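Local coordinates for protein cystathionine gamma-lyase (Saccharomyces cerevisiae, PDB 1N8P) that belongs to the Cys/Met-metabolism family of PLP-dependent enzymes and carries pyridoxal-5'-phosphate in a four-chain assembly, at residues 152-157 and 293-298. Residues are numbered along the deposited sequence; the frame is centred on the assembly and turned at random.
Sequences LKVTDI and DVVLKQ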
# COMPACT_ATOMS: atom_id res chain seq x y z
N LEU A 152 16.48 -22.46 -23.93
CA LEU A 152 16.55 -23.21 -22.69
C LEU A 152 17.76 -24.13 -22.59
O LEU A 152 17.64 -25.26 -22.12
CB LEU A 152 15.25 -23.98 -22.49
CG LEU A 152 14.01 -23.09 -22.43
CD1 LEU A 152 12.79 -23.88 -22.00
CD2 LEU A 152 14.25 -21.98 -21.45
N LYS A 153 18.92 -23.61 -22.99
CA LYS A 153 20.21 -24.32 -22.99
C LYS A 153 20.90 -24.25 -21.62
O LYS A 153 21.18 -23.18 -21.13
CB LYS A 153 21.12 -23.71 -24.06
CG LYS A 153 22.50 -24.34 -24.16
CD LYS A 153 23.42 -23.59 -25.10
CE LYS A 153 22.85 -23.55 -26.51
NZ LYS A 153 21.61 -22.70 -26.62
N VAL A 154 21.20 -25.39 -21.03
CA VAL A 154 21.84 -25.39 -19.73
C VAL A 154 23.35 -25.29 -19.86
O VAL A 154 23.92 -25.84 -20.78
CB VAL A 154 21.51 -26.68 -18.99
CG1 VAL A 154 22.27 -26.76 -17.69
CG2 VAL A 154 20.02 -26.74 -18.73
N THR A 155 24.00 -24.58 -18.94
CA THR A 155 25.44 -24.39 -18.94
C THR A 155 26.04 -24.90 -17.62
O THR A 155 25.45 -24.74 -16.53
CB THR A 155 25.85 -22.89 -19.11
OG1 THR A 155 25.47 -22.42 -20.41
CG2 THR A 155 27.35 -22.73 -18.97
N ASP A 156 27.22 -25.52 -17.71
CA ASP A 156 27.90 -26.05 -16.53
C ASP A 156 28.71 -24.96 -15.80
O ASP A 156 29.85 -24.63 -16.16
CB ASP A 156 28.82 -27.21 -16.91
CG ASP A 156 29.19 -28.08 -15.72
OD1 ASP A 156 29.61 -27.54 -14.67
OD2 ASP A 156 29.07 -29.31 -15.82
N ILE A 157 28.09 -24.42 -14.76
CA ILE A 157 28.73 -23.38 -13.97
C ILE A 157 30.14 -23.76 -13.48
O ILE A 157 31.01 -22.90 -13.36
CB ILE A 157 27.82 -23.02 -12.77
CG1 ILE A 157 26.47 -22.56 -13.31
CG2 ILE A 157 28.45 -21.92 -11.93
CD1 ILE A 157 25.42 -22.32 -12.26
N ASP A 293 22.77 -33.83 -18.48
CA ASP A 293 23.79 -34.25 -17.53
C ASP A 293 24.03 -33.13 -16.52
O ASP A 293 24.20 -33.38 -15.33
CB ASP A 293 25.09 -34.61 -18.27
CG ASP A 293 25.83 -33.39 -18.87
OD1 ASP A 293 25.26 -32.64 -19.71
OD2 ASP A 293 27.01 -33.19 -18.49
N VAL A 294 24.01 -31.89 -17.01
CA VAL A 294 24.21 -30.70 -16.18
C VAL A 294 22.98 -30.45 -15.30
O VAL A 294 23.09 -30.09 -14.12
CB VAL A 294 24.45 -29.47 -17.05
CG1 VAL A 294 24.68 -28.26 -16.18
CG2 VAL A 294 25.62 -29.71 -17.96
N VAL A 295 21.82 -30.64 -15.90
CA VAL A 295 20.55 -30.47 -15.23
C VAL A 295 20.62 -31.29 -13.96
O VAL A 295 20.46 -30.76 -12.87
CB VAL A 295 19.44 -30.98 -16.16
CG1 VAL A 295 18.14 -31.19 -15.38
CG2 VAL A 295 19.26 -30.00 -17.29
N LEU A 296 20.92 -32.58 -14.11
CA LEU A 296 21.03 -33.52 -13.00
C LEU A 296 22.07 -33.18 -11.92
O LEU A 296 22.08 -33.81 -10.86
CB LEU A 296 21.34 -34.92 -13.53
CG LEU A 296 20.25 -35.67 -14.28
CD1 LEU A 296 20.81 -36.95 -14.90
CD2 LEU A 296 19.13 -35.98 -13.32
N LYS A 297 22.94 -32.21 -12.19
CA LYS A 297 23.96 -31.80 -11.22
C LYS A 297 23.75 -30.39 -10.68
O LYS A 297 24.29 -30.03 -9.62
CB LYS A 297 25.37 -31.90 -11.83
CG LYS A 297 25.52 -31.39 -13.25
CD LYS A 297 26.98 -31.09 -13.64
CE LYS A 297 27.90 -32.28 -13.52
NZ LYS A 297 29.28 -31.98 -14.05
N GLN A 298 22.96 -29.57 -11.38
CA GLN A 298 22.71 -28.21 -10.92
C GLN A 298 21.27 -27.94 -10.44
O GLN A 298 21.06 -27.09 -9.56
CB GLN A 298 23.10 -27.22 -12.02
CG GLN A 298 24.54 -26.79 -11.92
CD GLN A 298 25.02 -26.01 -13.12
OE1 GLN A 298 26.13 -25.48 -13.10
NE2 GLN A 298 24.21 -25.93 -14.17
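Gln298 runs extended beyond CG, with CD anti to CA (chi2 170°), and its amide meets the backbone on both sides of Asp156. Asp156 has CG anti to its backbone N (chi1 -161°), beside the carbonyl carbon, and its carboxylate meets Lys297. The motif is a helix N-cap: Asp156 stands right before helix 157-167, and its OD1 accepts from Lys159 N, with a weak bond from Gln158 N. This start of the helix lies in a PLP-dependent enzyme of the aminotransferase-like fold (fold type I), where the loop after strand 139-144 packs on the short helix 292-298.

Gln298 NE2 donates to Thr155 O at 2.9 Å, and the bond is nearly straight. The carbonyl oxygen lies close to the amide plane of Gln298, while the donor is tilted from the carbonyl plane of Thr155. Ile157 N donates to Gln298 OE1 at 2.8 Å. It comes in the plane of the Gln298 carbonyl, onto a lone pair of OE1, though the N-H is bent from the line (143°). Two bonds therefore fix the rotation of the amide and satisfy two backbone groups in a buried place. The Gln298 side chain also packs on Phe192, which Ile157 touches too.

Toward Val154 the contact is apolar. Val154 and Val294 lie alongside each other, pointing opposite ways, and meet through their CG1 methyls. Val154 CG2 reaches Val295 CG2 at 3.6 Å, the two side chains crossing at about a right angle. Val294 CG1 also lies 3.6 Å from Thr155 O, beside the hydrogen bond that Thr155 O accepts from Gln298 NE2.

At the exposed end, Lys297 bends at chi3 and crosses the Asp156 side chain. The two carboxylate oxygens of Asp156 divide their work: OD1 caps the helix, and OD2 uses its syn lone pair for a salt bridge to Lys297 NZ at 3.2 Å.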